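PDB 2W9X: acetylxylan esterase / glucomannan deacetylase from Cellvibrio japonicus, which removes acetyl groups from plant cell wall polysaccharides, deacetylating xylan and, with a large preference, glucomannan. Local coordinates for residues Phe200-Asn205 with Thr246-Thr251; Arg143-Ile148 with Val239-Leu244. All coordinates share one frame; numbering follows the deposited sequence.

Contact 1: Phe200-Asn205 with Thr246-Thr251; sequences FGIVRN and TNDFST
Asp-248 OD1 takes two backbone N-H groups from the facing loop. Val-203 N reaches it at 2.9 Å and is nearly straight (168°), on the syn lone pair. Arg-204 N lies 2.8 Å from Asp-248 OD1 and comes from above the carboxylate plane. The other oxygen, OD2, accepts Ile-202 N on its own syn lone pair, through a more bent bond (139°). Three successive N-H groups thus hold the carboxylate by both oxygens and fix its rotation. They would probably favour its ionised form. With CG anti to the carbonyl carbon (chi1 -61°), the carboxylate of Asp-248 is carried over to these N-H groups. Gly-201 passes close by, with its CA 3.2 Å from Asp-248 OD2.

The loop follows strand 191-196 of an SGNH-type hydrolase domain and carries on from Gly-199. By similarity, Gly-199 and Asn-247 stabilise the transition state, as in the oxyanion hole of this clan. A water bridges Phe-200 O and Asn-247 N.

The side chain of Arg-204, extended from CG to NE, passes Asp-248 O and ends at Thr-251. NH1 donates to Asp-248 O at 2.9 Å, with that oxygen in the guanidinium plane. The same NH1 lies 3.1 Å from Thr-251 OG1, which is tilted from the plane but still hydrogen-bonded. NE forms a salt bridge with Glu-257.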
loop_
_atom_site.group_PDB
_atom_site.type_symbol
_atom_site.label_atom_id
_atom_site.label_comp_id
_atom_site.label_asym_id
_atom_site.label_seq_id
_atom_site.Cartn_x
_atom_site.Cartn_y
_atom_site.Cartn_z
ATOM N N PHE B 200 15.568 17.477 7.642
ATOM C CA PHE B 200 14.204 18.036 7.702
ATOM C C PHE B 200 13.127 16.957 7.895
ATOM O O PHE B 200 13.300 15.800 7.490
ATOM C CB PHE B 200 13.892 18.943 6.489
ATOM C CG PHE B 200 14.589 20.295 6.535
ATOM C CD1 PHE B 200 14.026 21.364 7.229
ATOM C CD2 PHE B 200 15.825 20.487 5.881
ATOM C CE1 PHE B 200 14.673 22.614 7.287
ATOM C CE2 PHE B 200 16.481 21.714 5.927
ATOM C CZ PHE B 200 15.901 22.791 6.628
ATOM N N GLY B 201 12.023 17.352 8.531
ATOM C CA GLY B 201 10.901 16.446 8.785
ATOM C C GLY B 201 9.582 17.008 8.273
ATOM O O GLY B 201 9.557 18.058 7.637
ATOM N N ILE B 202 8.492 16.289 8.531
ATOM C CA ILE B 202 7.113 16.794 8.286
ATOM C C ILE B 202 6.797 18.078 9.062
ATOM O O ILE B 202 6.320 19.066 8.477
ATOM C CB ILE B 202 6.044 15.695 8.610
ATOM C CG1 ILE B 202 6.178 14.514 7.642
ATOM C CG2 ILE B 202 4.602 16.262 8.644
ATOM C CD1 ILE B 202 5.939 14.839 6.179
ATOM N N VAL B 203 7.038 18.062 10.379
ATOM C CA VAL B 203 6.804 19.245 11.227
ATOM C C VAL B 203 8.026 19.569 12.073
ATOM O O VAL B 203 8.242 20.729 12.452
ATOM C CB VAL B 203 5.564 19.097 12.197
ATOM C CG1 VAL B 203 4.234 19.108 11.423
ATOM C CG2 VAL B 203 5.681 17.859 13.102
ATOM N N ARG B 204 8.803 18.531 12.378
ATOM C CA ARG B 204 9.930 18.653 13.317
ATOM C C ARG B 204 11.209 18.183 12.631
ATOM O O ARG B 204 11.231 17.131 12.014
ATOM C CB ARG B 204 9.658 17.851 14.598
ATOM C CG ARG B 204 10.751 17.974 15.656
ATOM C CD ARG B 204 10.363 17.208 16.895
ATOM N NE ARG B 204 11.366 17.448 17.917
ATOM C CZ ARG B 204 12.274 16.560 18.305
ATOM N NH1 ARG B 204 12.271 15.336 17.794
ATOM N NH2 ARG B 204 13.175 16.902 19.233
ATOM N N ASN B 205 12.278 18.972 12.719
ATOM C CA ASN B 205 13.540 18.611 12.052
ATOM C C ASN B 205 14.515 17.977 13.046
ATOM O O ASN B 205 14.210 17.925 14.238
ATOM C CB ASN B 205 14.136 19.865 11.399
ATOM C CG ASN B 205 13.118 20.611 10.545
ATOM O OD1 ASN B 205 12.441 20.013 9.705
ATOM N ND2 ASN B 205 13.020 21.921 10.743
ATOM N N THR B 246 11.878 10.440 10.085
ATOM C CA THR B 246 13.073 10.110 10.877
ATOM C C THR B 246 13.493 11.336 11.705
ATOM O O THR B 246 13.755 11.231 12.900
ATOM C CB THR B 246 14.235 9.570 10.009
ATOM O OG1 THR B 246 13.913 8.238 9.578
ATOM C CG2 THR B 246 15.559 9.517 10.826
ATOM N N ASN B 247 13.513 12.503 11.076
ATOM C CA ASN B 247 13.902 13.699 11.800
ATOM C C ASN B 247 12.836 14.186 12.778
ATOM O O ASN B 247 13.179 14.731 13.832
ATOM C CB ASN B 247 14.336 14.794 10.846
ATOM C CG ASN B 247 15.607 14.424 10.121
ATOM O OD1 ASN B 247 15.669 14.474 8.897
ATOM N ND2 ASN B 247 16.615 14.009 10.877
ATOM N N ASP B 248 11.564 13.958 12.469
ATOM C CA ASP B 248 10.512 14.262 13.464
ATOM C C ASP B 248 10.720 13.465 14.739
ATOM O O ASP B 248 10.535 13.999 15.830
ATOM C CB ASP B 248 9.095 14.000 12.921
ATOM C CG ASP B 248 8.786 14.843 11.720
ATOM O OD1 ASP B 248 8.120 15.887 11.895
ATOM O OD2 ASP B 248 9.242 14.472 10.606
ATOM N N PHE B 249 11.114 12.189 14.598
ATOM C CA PHE B 249 11.016 11.252 15.734
ATOM C C PHE B 249 12.319 10.656 16.278
ATOM O O PHE B 249 12.291 9.984 17.298
ATOM C CB PHE B 249 10.008 10.117 15.448
ATOM C CG PHE B 249 8.626 10.605 15.108
ATOM C CD1 PHE B 249 7.861 11.293 16.046
ATOM C CD2 PHE B 249 8.095 10.379 13.851
ATOM C CE1 PHE B 249 6.579 11.744 15.730
ATOM C CE2 PHE B 249 6.821 10.835 13.524
ATOM C CZ PHE B 249 6.061 11.505 14.471
ATOM N N SER B 250 13.456 10.932 15.650
ATOM C CA SER B 250 14.675 10.238 16.039
ATOM C C SER B 250 15.247 10.663 17.403
ATOM O O SER B 250 16.165 10.018 17.928
ATOM C CB SER B 250 15.745 10.409 14.956
ATOM O OG SER B 250 16.118 11.761 14.855
ATOM N N THR B 251 14.716 11.754 17.959
ATOM C CA THR B 251 15.214 12.334 19.201
ATOM C C THR B 251 14.053 12.705 20.103
ATOM O O THR B 251 12.915 12.898 19.651
ATOM C CB THR B 251 16.066 13.625 18.982
ATOM O OG1 THR B 251 15.282 14.604 18.294
ATOM C CG2 THR B 251 17.352 13.351 18.202
HETATM O O HOH W 1 12.543 13.227 8.175
#

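Contact 2: Arg143-Ile148 with Val239-Leu244; sequences RQIEFI and VIVIGL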
loop_
_atom_site.group_PDB
_atom_site.type_symbol
_atom_site.label_atom_id
_atom_site.label_comp_id
_atom_site.label_asym_id
_atom_site.label_seq_id
_atom_site.Cartn_x
_atom_site.Cartn_y
_atom_site.Cartn_z
ATOM N N ARG B 143 7.297 8.529 -18.524
ATOM C CA ARG B 143 7.318 8.223 -17.103
ATOM C C ARG B 143 7.983 9.341 -16.321
ATOM O O ARG B 143 9.011 9.891 -16.742
ATOM C CB ARG B 143 8.030 6.904 -16.855
ATOM C CG ARG B 143 7.356 5.750 -17.539
ATOM C CD ARG B 143 8.236 4.539 -17.539
ATOM N NE ARG B 143 7.577 3.446 -18.238
ATOM C CZ ARG B 143 8.045 2.208 -18.317
ATOM N NH1 ARG B 143 9.192 1.883 -17.742
ATOM N NH2 ARG B 143 7.356 1.292 -18.978
ATOM N N GLN B 144 7.357 9.689 -15.202
ATOM C CA GLN B 144 7.853 10.716 -14.297
ATOM C C GLN B 144 7.654 10.259 -12.854
ATOM O O GLN B 144 6.579 9.757 -12.486
ATOM C CB GLN B 144 7.123 12.037 -14.524
ATOM C CG GLN B 144 7.352 12.694 -15.876
ATOM C CD GLN B 144 6.616 14.014 -15.989
ATOM O OE1 GLN B 144 5.664 14.276 -15.240
ATOM N NE2 GLN B 144 7.052 14.855 -16.916
ATOM N N ILE B 145 8.705 10.417 -12.048
ATOM C CA ILE B 145 8.702 10.018 -10.644
ATOM C C ILE B 145 9.366 11.104 -9.788
ATOM O O ILE B 145 10.387 11.685 -10.174
ATOM C CB ILE B 145 9.399 8.632 -10.412
ATOM C CG1 ILE B 145 9.247 8.182 -8.941
ATOM C CG2 ILE B 145 10.868 8.666 -10.883
ATOM C CD1 ILE B 145 9.446 6.654 -8.710
ATOM N N GLU B 146 8.770 11.380 -8.631
ATOM C CA GLU B 146 9.297 12.384 -7.723
ATOM C C GLU B 146 9.624 11.777 -6.376
ATOM O O GLU B 146 8.817 11.012 -5.823
ATOM C CB GLU B 146 8.299 13.543 -7.563
ATOM C CG GLU B 146 8.682 14.527 -6.464
ATOM C CD GLU B 146 7.911 15.829 -6.527
ATOM O OE1 GLU B 146 7.177 16.029 -7.516
ATOM O OE2 GLU B 146 8.056 16.658 -5.600
ATOM N N PHE B 147 10.803 12.115 -5.850
ATOM C CA PHE B 147 11.210 11.712 -4.496
ATOM C C PHE B 147 11.282 12.914 -3.590
ATOM O O PHE B 147 11.987 13.879 -3.874
ATOM C CB PHE B 147 12.555 10.973 -4.508
ATOM C CG PHE B 147 12.476 9.617 -5.153
ATOM C CD1 PHE B 147 12.336 8.480 -4.379
ATOM C CD2 PHE B 147 12.485 9.493 -6.547
ATOM C CE1 PHE B 147 12.258 7.196 -4.974
ATOM C CE2 PHE B 147 12.395 8.224 -7.151
ATOM C CZ PHE B 147 12.276 7.074 -6.355
ATOM N N ILE B 148 10.524 12.846 -2.502
ATOM C CA ILE B 148 10.457 13.927 -1.523
ATOM C C ILE B 148 11.005 13.360 -0.230
ATOM O O ILE B 148 10.632 12.251 0.178
ATOM C CB ILE B 148 9.003 14.433 -1.306
ATOM C CG1 ILE B 148 8.332 14.806 -2.646
ATOM C CG2 ILE B 148 9.003 15.616 -0.353
ATOM C CD1 ILE B 148 6.821 15.189 -2.520
ATOM N N VAL B 239 4.128 8.823 -10.013
ATOM C CA VAL B 239 4.548 8.265 -8.717
ATOM C C VAL B 239 5.273 9.308 -7.880
ATOM O O VAL B 239 6.168 10.020 -8.371
ATOM C CB VAL B 239 5.438 6.993 -8.859
ATOM C CG1 VAL B 239 5.762 6.395 -7.475
ATOM C CG2 VAL B 239 4.758 5.964 -9.728
ATOM N N ILE B 240 4.853 9.410 -6.616
ATOM C CA ILE B 240 5.506 10.284 -5.643
ATOM C C ILE B 240 5.903 9.490 -4.387
ATOM O O ILE B 240 5.041 8.910 -3.712
ATOM C CB ILE B 240 4.623 11.499 -5.259
ATOM C CG1 ILE B 240 4.219 12.288 -6.515
ATOM C CG2 ILE B 240 5.358 12.372 -4.248
ATOM C CD1 ILE B 240 3.241 13.489 -6.273
ATOM N N VAL B 241 7.201 9.466 -4.096
ATOM C CA VAL B 241 7.739 8.707 -2.975
ATOM C C VAL B 241 8.194 9.700 -1.916
ATOM O O VAL B 241 9.092 10.520 -2.155
ATOM C CB VAL B 241 8.914 7.786 -3.409
ATOM C CG1 VAL B 241 9.462 6.966 -2.210
ATOM C CG2 VAL B 241 8.465 6.862 -4.535
ATOM N N ILE B 242 7.562 9.629 -0.756
ATOM C CA ILE B 242 7.860 10.553 0.331
ATOM C C ILE B 242 8.486 9.761 1.474
ATOM O O ILE B 242 7.904 8.805 1.965
ATOM C CB ILE B 242 6.601 11.322 0.828
ATOM C CG1 ILE B 242 5.828 11.908 -0.364
ATOM C CG2 ILE B 242 7.029 12.417 1.858
ATOM C CD1 ILE B 242 4.437 12.524 -0.021
ATOM N N GLY B 243 9.675 10.162 1.888
ATOM C CA GLY B 243 10.347 9.522 3.032
ATOM C C GLY B 243 10.659 10.610 4.044
ATOM O O GLY B 243 11.692 11.260 3.933
ATOM N N LEU B 244 9.768 10.811 5.021
ATOM C CA LEU B 244 9.935 11.860 6.031
ATOM C C LEU B 244 9.374 11.377 7.369
ATOM O O LEU B 244 8.338 10.697 7.405
ATOM C CB LEU B 244 9.214 13.164 5.582
ATOM C CG LEU B 244 9.804 13.999 4.425
ATOM C CD1 LEU B 244 8.832 15.125 3.938
ATOM C CD2 LEU B 244 11.152 14.609 4.848
#
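Glu-146 pairs with the neighbouring strand through both its backbone groups. Its N donates to Val-239 O at 2.9 Å, and its O accepts Val-241 N at 2.8 Å. Ile-148 repeats the pattern two residues on, with its N bonded to Val-241 O and its O to Gly-243 N. The four bonds are close to straight, and the one from Ile-148 N reaches 176°. The CA atoms of Ile-145, Ile-240, Phe-147 and Ile-242 add C-H...O contacts to the same carbonyls.

The strands run parallel, 4.7 Å apart at the axes and 12° from perfect alignment. They are neighbours in the five-stranded parallel sheet of the SGNH hydrolase domain, in which strand 144-149 lies between 191-196 and 239-243. The 90 residues between the two segments include strand 191-196, which pairs with the other edge of strand 144-149.

Apolar contacts form on both faces of the sheet. On one face Ile-145 lies alongside Val-239, with its CD1 3.9 Å from Val-239 CG1. Further along this face Phe-147 lies alongside Val-241. The ring meets it obliquely, with CD1 of Phe-147 3.6 Å from Val-241 CB. Helix 180-187 covers Ile-145 and Phe-147. On the other face Ile-148 CD1 rests 3.6 Å from Ile-240 CG2 and 4.0 Å from Ile-242 CG1. It reaches over both because CG1 is anti to the carbonyl carbon (chi1 -53°) and the chain then extends. Helix 262-283 packs over Ile-148 and Ile-242.

The polar interactions of the side chains lead away from this strand pair. The buried carboxylate of Glu-146 accepts hydrogen bonds from Trp-235 NE1 and Asn-195 ND2, and is also bonded to the Tyr-219 hydroxyl.

The centres of the two contacts are 19 Å apart in one SGNH hydrolase domain. Along the chain their segments alternate: 143-148, 200-205, 239-244, then 246-251. Contact 2 lies within the parallel sheet. Contact 1 joins a loop to a short helix and the turn that follows it, beyond the C-terminal ends of the strands. Helix 246-249 comes next in the chain after strand 239-243, and strand 191-196 leads into the loop of contact 1. The contacts also touch: Ile-202 CD1 packs 3.7 Å from Leu-244 CD1. Strand 144-149 ends just before Ser-151, the inferred nucleophile, whose side chain is about 5 Å from that of Asn-247. The sheet thus probably brings these active-site elements together at one end.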